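Local coordinates for Sodium/calcium exchanger membrane region domain-containing protein (Archaeoglobus fulgidus, PDB 4KPP) that probably exchanges protons for calcium ions across the archaeal membrane, as a helical member of the sodium/calcium exchanger family, at residues 164-169 and 293-298; 99-104 and 305-310. One frame throughout, in Å; residues are numbered along the deposited sequence.

Contact 1. Residues 164-169 and 293-298; sequences FDALVF and IAIIYS. With OLB ((2S)-2,3-dihydroxypropyl (9Z)-octadec-9-enoate), chain E.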
ATOM      1  N   PHE A 164     -19.980   9.910   1.915  1.00 28.55           N
ATOM      2  CA  PHE A 164     -19.460  10.791   2.952  1.00 27.27           C
ATOM      3  C   PHE A 164     -18.248  10.174   3.642  1.00 23.65           C
ATOM      4  O   PHE A 164     -17.291  10.877   3.968  1.00 19.68           O
ATOM      5  CB  PHE A 164     -20.540  11.123   3.988  1.00 30.41           C
ATOM      6  CG  PHE A 164     -20.061  12.031   5.087  1.00 29.17           C
ATOM      7  CD1 PHE A 164     -19.994  13.401   4.893  1.00 24.73           C
ATOM      8  CD2 PHE A 164     -19.663  11.512   6.310  1.00 29.84           C
ATOM      9  CE1 PHE A 164     -19.545  14.238   5.896  1.00 26.04           C
ATOM     10  CE2 PHE A 164     -19.213  12.343   7.319  1.00 31.18           C
ATOM     11  CZ  PHE A 164     -19.154  13.709   7.114  1.00 30.47           C
ATOM     12  N   ASP A 165     -18.301   8.865   3.872  1.00 26.63           N
ATOM     13  CA  ASP A 165     -17.163   8.135   4.423  1.00 30.11           C
ATOM     14  C   ASP A 165     -15.941   8.336   3.544  1.00 31.55           C
ATOM     15  O   ASP A 165     -14.851   8.626   4.036  1.00 32.56           O
ATOM     16  CB  ASP A 165     -17.465   6.639   4.520  1.00 29.60           C
ATOM     17  CG  ASP A 165     -18.453   6.312   5.615  1.00 32.05           C
ATOM     18  OD1 ASP A 165     -18.544   7.085   6.593  1.00 33.13           O
ATOM     19  OD2 ASP A 165     -19.136   5.273   5.501  1.00 30.92           O
ATOM     20  N   ALA A 166     -16.136   8.179   2.239  1.00 30.08           N
ATOM     21  CA  ALA A 166     -15.065   8.355   1.273  1.00 28.73           C
ATOM     22  C   ALA A 166     -14.516   9.773   1.352  1.00 31.30           C
ATOM     23  O   ALA A 166     -13.306   9.983   1.282  1.00 35.50           O
ATOM     24  CB  ALA A 166     -15.559   8.047  -0.129  1.00 29.27           C
ATOM     25  N   LEU A 167     -15.417  10.739   1.514  1.00 33.31           N
ATOM     26  CA  LEU A 167     -15.039  12.141   1.656  1.00 34.94           C
ATOM     27  C   LEU A 167     -14.141  12.336   2.876  1.00 35.23           C
ATOM     28  O   LEU A 167     -13.158  13.074   2.822  1.00 36.18           O
ATOM     29  CB  LEU A 167     -16.289  13.017   1.777  1.00 38.29           C
ATOM     30  CG  LEU A 167     -16.302  14.365   1.048  1.00 47.15           C
ATOM     31  CD1 LEU A 167     -17.622  15.085   1.289  1.00 53.00           C
ATOM     32  CD2 LEU A 167     -15.131  15.243   1.463  1.00 49.74           C
ATOM     33  N   VAL A 168     -14.485  11.668   3.974  1.00 33.11           N
ATOM     34  CA  VAL A 168     -13.697  11.744   5.199  1.00 31.19           C
ATOM     35  C   VAL A 168     -12.303  11.152   5.003  1.00 30.58           C
ATOM     36  O   VAL A 168     -11.298  11.804   5.294  1.00 32.60           O
ATOM     37  CB  VAL A 168     -14.398  11.024   6.371  1.00 31.05           C
ATOM     38  CG1 VAL A 168     -13.515  11.037   7.609  1.00 26.75           C
ATOM     39  CG2 VAL A 168     -15.736  11.677   6.664  1.00 35.70           C
ATOM     40  N   PHE A 169     -12.252   9.919   4.503  1.00 28.83           N
ATOM     41  CA  PHE A 169     -10.985   9.230   4.260  1.00 23.98           C
ATOM     42  C   PHE A 169     -10.068  10.000   3.316  1.00 23.36           C
ATOM     43  O   PHE A 169      -8.865  10.092   3.547  1.00 24.47           O
ATOM     44  CB  PHE A 169     -11.229   7.820   3.721  1.00 17.86           C
ATOM     45  CG  PHE A 169     -11.705   6.851   4.761  1.00 21.12           C
ATOM     46  CD1 PHE A 169     -10.897   6.524   5.839  1.00 20.97           C
ATOM     47  CD2 PHE A 169     -12.955   6.256   4.660  1.00 22.92           C
ATOM     48  CE1 PHE A 169     -11.329   5.626   6.803  1.00 22.09           C
ATOM     49  CE2 PHE A 169     -13.392   5.361   5.618  1.00 24.39           C
ATOM     50  CZ  PHE A 169     -12.578   5.046   6.691  1.00 24.71           C
ATOM     51  N   ILE A 293     -12.139   3.387  -3.655  1.00 25.58           N
ATOM     52  CA  ILE A 293     -13.034   2.308  -4.060  1.00 28.17           C
ATOM     53  C   ILE A 293     -14.508   2.673  -3.860  1.00 28.76           C
ATOM     54  O   ILE A 293     -15.361   2.278  -4.655  1.00 28.56           O
ATOM     55  CB  ILE A 293     -12.704   0.955  -3.376  1.00 40.00           C
ATOM     56  CG1 ILE A 293     -12.901   1.036  -1.862  1.00 40.94           C
ATOM     57  CG2 ILE A 293     -11.285   0.506  -3.726  1.00 36.97           C
ATOM     58  CD1 ILE A 293     -12.784  -0.301  -1.166  1.00 38.99           C
ATOM     59  N   ALA A 294     -14.803   3.441  -2.815  1.00 27.55           N
ATOM     60  CA  ALA A 294     -16.174   3.879  -2.567  1.00 26.55           C
ATOM     61  C   ALA A 294     -16.603   4.922  -3.595  1.00 30.01           C
ATOM     62  O   ALA A 294     -17.735   4.902  -4.076  1.00 30.91           O
ATOM     63  CB  ALA A 294     -16.320   4.422  -1.153  1.00 22.96           C
ATOM     64  N   ILE A 295     -15.689   5.831  -3.932  1.00 32.13           N
ATOM     65  CA  ILE A 295     -15.949   6.844  -4.951  1.00 35.10           C
ATOM     66  C   ILE A 295     -16.159   6.199  -6.319  1.00 33.59           C
ATOM     67  O   ILE A 295     -17.140   6.491  -7.005  1.00 37.27           O
ATOM     68  CB  ILE A 295     -14.804   7.884  -5.031  1.00 38.12           C
ATOM     69  CG1 ILE A 295     -14.896   8.871  -3.864  1.00 40.54           C
ATOM     70  CG2 ILE A 295     -14.862   8.647  -6.341  1.00 38.69           C
ATOM     71  CD1 ILE A 295     -13.741   9.855  -3.796  1.00 40.50           C
ATOM     72  N   ILE A 296     -15.238   5.319  -6.701  1.00 29.33           N
ATOM     73  CA  ILE A 296     -15.320   4.599  -7.969  1.00 29.16           C
ATOM     74  C   ILE A 296     -16.622   3.803  -8.081  1.00 30.11           C
ATOM     75  O   ILE A 296     -17.226   3.730  -9.153  1.00 31.45           O
ATOM     76  CB  ILE A 296     -14.095   3.671  -8.171  1.00 29.70           C
ATOM     77  CG1 ILE A 296     -12.849   4.499  -8.492  1.00 31.01           C
ATOM     78  CG2 ILE A 296     -14.338   2.674  -9.290  1.00 26.53           C
ATOM     79  CD1 ILE A 296     -11.610   3.661  -8.764  1.00 32.02           C
ATOM     80  N   TYR A 297     -17.060   3.226  -6.965  1.00 28.58           N
ATOM     81  CA  TYR A 297     -18.316   2.483  -6.921  1.00 31.81           C
ATOM     82  C   TYR A 297     -19.509   3.346  -7.345  1.00 33.57           C
ATOM     83  O   TYR A 297     -20.449   2.853  -7.968  1.00 30.02           O
ATOM     84  CB  TYR A 297     -18.545   1.905  -5.520  1.00 33.67           C
ATOM     85  CG  TYR A 297     -19.788   1.049  -5.393  1.00 33.02           C
ATOM     86  CD1 TYR A 297     -19.842  -0.222  -5.957  1.00 35.27           C
ATOM     87  CD2 TYR A 297     -20.899   1.504  -4.697  1.00 30.31           C
ATOM     88  CE1 TYR A 297     -20.973  -1.009  -5.840  1.00 35.65           C
ATOM     89  CE2 TYR A 297     -22.036   0.723  -4.573  1.00 32.22           C
ATOM     90  CZ  TYR A 297     -22.067  -0.534  -5.146  1.00 37.47           C
ATOM     91  OH  TYR A 297     -23.191  -1.320  -5.032  1.00 40.53           O
ATOM     92  N   SER A 298     -19.466   4.633  -7.009  1.00 32.66           N
ATOM     93  CA  SER A 298     -20.522   5.554  -7.410  1.00 33.87           C
ATOM     94  C   SER A 298     -20.337   6.022  -8.850  1.00 37.33           C
ATOM     95  O   SER A 298     -21.306   6.172  -9.590  1.00 36.71           O
ATOM     96  CB  SER A 298     -20.582   6.760  -6.473  1.00 34.28           C
ATOM     97  OG  SER A 298     -21.167   6.416  -5.231  1.00 35.55           O
TER
HETATM   98  C1  OLB E 502     -19.202   9.843  12.388  1.00 68.78           C
HETATM   99  C2  OLB E 502     -18.586   9.220  13.595  1.00 65.80           C
HETATM  100  C3  OLB E 502     -17.104   9.381  13.534  1.00 65.74           C
HETATM  101  C4  OLB E 502     -16.545   9.429  14.916  1.00 64.98           C
HETATM  102  C5  OLB E 502     -15.665   8.247  15.144  1.00 62.71           C
HETATM  103  O19 OLB E 502     -19.077  11.042  12.192  1.00 70.25           O
HETATM  104  O20 OLB E 502     -19.919   9.083  11.497  1.00 70.30           O
HETATM  105  C21 OLB E 502     -20.528   9.702  10.428  1.00 71.69           C
HETATM  106  C22 OLB E 502     -20.811   8.683   9.379  1.00 73.97           C
HETATM  107  O23 OLB E 502     -20.744   7.430   9.946  1.00 75.74           O
HETATM  108  C24 OLB E 502     -22.173   8.916   8.818  1.00 74.34           C
HETATM  109  C6  OLB E 502     -14.317   8.509  14.564  1.00 60.40           C
HETATM  110  C7  OLB E 502     -13.662   9.632  15.295  1.00 58.77           C
HETATM  111  C8  OLB E 502     -12.199   9.626  15.005  1.00 56.33           C
HETATM  112  C9  OLB E 502     -11.975   9.917  13.560  1.00 53.00           C
HETATM  113  C10 OLB E 502     -11.896  11.333  13.099  1.00 49.95           C
HETATM  114  C11 OLB E 502     -12.450  11.718  11.768  1.00 48.24           C
HETATM  115  C12 OLB E 502     -12.522  13.207  11.696  1.00 48.66           C
HETATM  116  C13 OLB E 502     -13.535  13.623  10.683  1.00 47.65           C
HETATM  117  C14 OLB E 502     -14.908  13.316  11.171  1.00 44.29           C
HETATM  118  C15 OLB E 502     -15.888  13.758  10.135  1.00 44.33           C
HETATM  119  C16 OLB E 502     -17.267  13.320  10.499  1.00 45.68           C
HETATM  120  C17 OLB E 502     -17.695  13.988  11.763  1.00 46.93           C
HETATM  121  C18 OLB E 502     -19.037  14.618  11.588  1.00 45.25           C

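Contact 2. Residues 99-104 and 305-310; sequences YATANM and QSLPLD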
ATOM      1  N   TYR A  99     -15.332  -8.242  -3.662  1.00 24.19           N
ATOM      2  CA  TYR A  99     -13.924  -8.262  -4.058  1.00 27.45           C
ATOM      3  C   TYR A  99     -13.219  -6.933  -3.784  1.00 26.70           C
ATOM      4  O   TYR A  99     -12.048  -6.913  -3.405  1.00 25.92           O
ATOM      5  CB  TYR A  99     -13.769  -8.640  -5.534  1.00 28.52           C
ATOM      6  CG  TYR A  99     -14.173 -10.064  -5.872  1.00 29.84           C
ATOM      7  CD1 TYR A  99     -14.359 -11.019  -4.875  1.00 28.56           C
ATOM      8  CD2 TYR A  99     -14.361 -10.454  -7.193  1.00 29.21           C
ATOM      9  CE1 TYR A  99     -14.730 -12.321  -5.191  1.00 26.24           C
ATOM     10  CE2 TYR A  99     -14.729 -11.751  -7.516  1.00 27.63           C
ATOM     11  CZ  TYR A  99     -14.912 -12.679  -6.515  1.00 25.46           C
ATOM     12  OH  TYR A  99     -15.278 -13.966  -6.844  1.00 26.98           O
ATOM     13  N   ALA A 100     -13.938  -5.830  -3.969  1.00 25.20           N
ATOM     14  CA  ALA A 100     -13.364  -4.503  -3.778  1.00 25.82           C
ATOM     15  C   ALA A 100     -12.892  -4.314  -2.345  1.00 23.32           C
ATOM     16  O   ALA A 100     -11.806  -3.783  -2.103  1.00 21.89           O
ATOM     17  CB  ALA A 100     -14.374  -3.422  -4.153  1.00 28.23           C
ATOM     18  N   THR A 101     -13.705  -4.761  -1.395  1.00 23.90           N
ATOM     19  CA  THR A 101     -13.367  -4.607   0.014  1.00 24.50           C
ATOM     20  C   THR A 101     -12.377  -5.674   0.473  1.00 23.14           C
ATOM     21  O   THR A 101     -11.471  -5.394   1.258  1.00 25.29           O
ATOM     22  CB  THR A 101     -14.617  -4.628   0.904  1.00 26.75           C
ATOM     23  OG1 THR A 101     -15.561  -3.666   0.415  1.00 27.92           O
ATOM     24  CG2 THR A 101     -14.245  -4.285   2.338  1.00 27.36           C
ATOM     25  N   ALA A 102     -12.546  -6.892  -0.032  1.00 22.07           N
ATOM     26  CA  ALA A 102     -11.636  -7.990   0.285  1.00 22.31           C
ATOM     27  C   ALA A 102     -10.211  -7.691  -0.177  1.00 20.24           C
ATOM     28  O   ALA A 102      -9.251  -7.986   0.530  1.00 25.41           O
ATOM     29  CB  ALA A 102     -12.134  -9.295  -0.326  1.00 25.01           C
ATOM     30  N   ASN A 103     -10.078  -7.109  -1.365  1.00 19.18           N
ATOM     31  CA  ASN A 103      -8.765  -6.760  -1.903  1.00 21.22           C
ATOM     32  C   ASN A 103      -8.104  -5.644  -1.099  1.00 24.27           C
ATOM     33  O   ASN A 103      -6.895  -5.658  -0.863  1.00 26.28           O
ATOM     34  CB  ASN A 103      -8.876  -6.364  -3.378  1.00 20.18           C
ATOM     35  CG  ASN A 103      -7.529  -6.062  -4.004  1.00 23.37           C
ATOM     36  OD1 ASN A 103      -7.104  -4.909  -4.067  1.00 24.32           O
ATOM     37  ND2 ASN A 103      -6.849  -7.104  -4.474  1.00 24.24           N
ATOM     38  N   MET A 104      -8.914  -4.681  -0.677  1.00 22.37           N
ATOM     39  CA  MET A 104      -8.436  -3.551   0.106  1.00 18.90           C
ATOM     40  C   MET A 104      -7.951  -3.993   1.485  1.00 19.98           C
ATOM     41  O   MET A 104      -6.893  -3.566   1.953  1.00 21.62           O
ATOM     42  CB  MET A 104      -9.558  -2.526   0.257  1.00 20.22           C
ATOM     43  CG  MET A 104      -9.122  -1.193   0.825  1.00 24.14           C
ATOM     44  SD  MET A 104     -10.073  -0.766   2.294  1.00 55.00           S
ATOM     45  CE  MET A 104      -9.237  -1.739   3.516  1.00 13.20           C
ATOM     46  N   GLN A 305     -24.130   6.462  -4.504  1.00 46.88           N
ATOM     47  CA  GLN A 305     -24.366   5.140  -3.935  1.00 47.05           C
ATOM     48  C   GLN A 305     -23.338   4.754  -2.878  1.00 41.91           C
ATOM     49  O   GLN A 305     -22.161   5.082  -2.990  1.00 38.60           O
ATOM     50  CB  GLN A 305     -24.397   4.093  -5.053  1.00 52.51           C
ATOM     51  CG  GLN A 305     -24.952   2.744  -4.636  1.00 59.24           C
ATOM     52  CD  GLN A 305     -25.130   1.800  -5.808  1.00 65.76           C
ATOM     53  OE1 GLN A 305     -24.915   2.176  -6.959  1.00 67.57           O
ATOM     54  NE2 GLN A 305     -25.526   0.563  -5.519  1.00 67.70           N
ATOM     55  N   SER A 306     -23.801   4.054  -1.848  1.00 41.75           N
ATOM     56  CA  SER A 306     -22.926   3.537  -0.804  1.00 39.30           C
ATOM     57  C   SER A 306     -22.424   2.139  -1.167  1.00 38.43           C
ATOM     58  O   SER A 306     -23.156   1.342  -1.753  1.00 40.09           O
ATOM     59  CB  SER A 306     -23.663   3.487   0.536  1.00 37.19           C
ATOM     60  OG  SER A 306     -23.992   4.787   0.987  1.00 38.00           O
ATOM     61  N   LEU A 307     -21.174   1.850  -0.823  1.00 35.14           N
ATOM     62  CA  LEU A 307     -20.605   0.534  -1.082  1.00 31.06           C
ATOM     63  C   LEU A 307     -21.037  -0.425   0.019  1.00 31.57           C
ATOM     64  O   LEU A 307     -20.620  -0.279   1.168  1.00 30.10           O
ATOM     65  CB  LEU A 307     -19.081   0.617  -1.156  1.00 25.62           C
ATOM     66  CG  LEU A 307     -18.307  -0.689  -1.340  1.00 28.40           C
ATOM     67  CD1 LEU A 307     -18.683  -1.362  -2.649  1.00 27.53           C
ATOM     68  CD2 LEU A 307     -16.811  -0.427  -1.285  1.00 32.02           C
ATOM     69  N   PRO A 308     -21.882  -1.409  -0.329  1.00 25.65           N
ATOM     70  CA  PRO A 308     -22.434  -2.328   0.671  1.00 26.07           C
ATOM     71  C   PRO A 308     -21.343  -3.175   1.314  1.00 28.73           C
ATOM     72  O   PRO A 308     -20.310  -3.443   0.699  1.00 24.72           O
ATOM     73  CB  PRO A 308     -23.388  -3.215  -0.145  1.00 25.23           C
ATOM     74  CG  PRO A 308     -23.628  -2.470  -1.422  1.00 26.18           C
ATOM     75  CD  PRO A 308     -22.360  -1.720  -1.686  1.00 23.70           C
ATOM     76  N   LEU A 309     -21.581  -3.581   2.553  1.00 27.52           N
ATOM     77  CA  LEU A 309     -20.643  -4.398   3.296  1.00 26.93           C
ATOM     78  C   LEU A 309     -21.438  -5.534   3.921  1.00 29.16           C
ATOM     79  O   LEU A 309     -22.193  -5.316   4.869  1.00 33.49           O
ATOM     80  CB  LEU A 309     -19.979  -3.556   4.385  1.00 28.02           C
ATOM     81  CG  LEU A 309     -18.460  -3.525   4.567  1.00 28.97           C
ATOM     82  CD1 LEU A 309     -17.720  -3.364   3.244  1.00 23.70           C
ATOM     83  CD2 LEU A 309     -18.093  -2.392   5.528  1.00 26.31           C
ATOM     84  N   ASP A 310     -21.288  -6.740   3.384  1.00 23.29           N
ATOM     85  CA  ASP A 310     -22.009  -7.891   3.917  1.00 29.05           C
ATOM     86  C   ASP A 310     -21.380  -8.364   5.228  1.00 28.31           C
ATOM     87  O   ASP A 310     -20.445  -7.737   5.732  1.00 26.92           O
ATOM     88  CB  ASP A 310     -22.091  -9.026   2.882  1.00 34.37           C
ATOM     89  CG  ASP A 310     -20.746  -9.699   2.619  1.00 36.36           C
ATOM     90  OD1 ASP A 310     -19.698  -9.130   2.972  1.00 34.89           O
ATOM     91  OD2 ASP A 310     -20.740 -10.808   2.042  1.00 44.07           O
TER
HETATM   92  O   HOH W   1     -17.938  -4.763  -0.051  1.00 24.69           O

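Contact 1. Residues 164-169 and 293-298
Ala-166 and Ala-294 meet methyl to methyl, CB to CB at 3.8 Å, where two membrane helices approach each other. Each CB is directed at the partner helix, and the two backbones come to 6.0 Å between CA of Ala-166 and CA of Ala-294. Alanine suits such a place because its short side chain lets the helices lie close while still filling the interface with an apolar group.

Ile-295 adds the second side chain that Ala-166 meets. Its CB starts off beside the line between the helices, but with CG1 set anti to the carbonyl carbon (chi1 -77°) the longer branch swings toward the partner. CG1 is therefore the atom that touches, 3.9 Å from CB of Ala-166. Beyond it the chain is extended, and CD1 ends a little farther off, about 4.5 Å from that same methyl. The other branch, CG2, is carried away from the contact. A branched aliphatic residue fits this surface position, which may face lipid. The packing is wholly apolar and small, burying 103 Å² over both segments.

The opposite flank of 164-169 faces a bound monoolein. Phe-164 turns its ring edge to the acyl chain, with CE2 3.9 Å from C16 of the lipid, and Val-168 brings CG2 to 4.0 Å from C15. Asp-165 lies nearer the glycerol end, its carboxylate held by Tyr-151, Lys-158 and the backbone N of Ser-162, so this buried acid is well supplied with partners.

Helix 163-182 packs through Phe-164 and Val-168 on Tyr-151 of helix 138-152, and through Asp-165 and Phe-169 on Leu-155 of helix 155-158, while helix 288-299, across the alanine contact, leans through Ile-293 and Tyr-297 on helix 76-91 and strand 307-308.

Contact 2. Residues 99-104 and 305-310
Thr-101 lays its branched end over the methyl CD1 of Leu-309, with OG1 3.6 Å and CG2 3.7 Å from that carbon. The motif is a membrane helix, 96-127, packed against one strand of a tiny antiparallel ribbon, in which strand 307-308 pairs with strand 160-161 through backbone hydrogen bonds between Leu-307 and Ile-161; just beyond the strand, Leu-309 is hydrogen-bonded through its backbone to Gly-159.

The two leucines receive the threonine differently. Leu-309 crosses it at about a right angle; although its CB does not start toward the helix, the end of the side chain bends in to bring CD1 close. Leu-307 runs past it in the reverse direction. Its CG stands anti to the backbone N (chi1 176°), which extends the chain toward the helix and leaves CD2 3.9 Å from OG1 of Thr-101. That same CD2 reaches 4.8 Å from CB of Ala-100, whose small size leaves room for the leucine.

Threonine suits the site because it offers both a methyl and a hydroxyl. CG2 joins the apolar packing, while OG1 of Thr-101, otherwise bordered here by leucine methyls, donates a hydrogen bond to a water whose oxygen is 2.7 Å away. Proline cannot donate a backbone N-H, but its carbonyl can still accept, and Pro-308 uses it to bind the same water. Immediately after Leu-309, Asp-310 serves as N-cap of helix 311-331, its OD1 accepting from the N of Gln-313; Thr-101 also rests on that helix, against Gln-313 and Val-317.

The bridge from helix to strand is bent at its centre: the water donates to O of Pro-308 at 2.8 Å, and the angle from Thr-101 OG1 through the water oxygen to that carbonyl oxygen is about 121°.

From the N terminus, the chain first lays down 99-104 on helix 96-127, then 164-169 on helix 163-182, and returns much later with 293-298 and, almost at once, 305-310. Contact 1 closes a largely helical loop of 123 residues and is nested within the 200-residue loop closed by contact 2. Both join the two sequence regions of the sodium/calcium exchanger family, and their centres lie 11 Å apart. The short link from helix 288-299 to strand 307-308 couples them directly: Ser-298 OG lies 3.1 Å from Gln-305 N, a probable hydrogen bond, and Tyr-297 packs along Gln-305, Ser-306 and Pro-308.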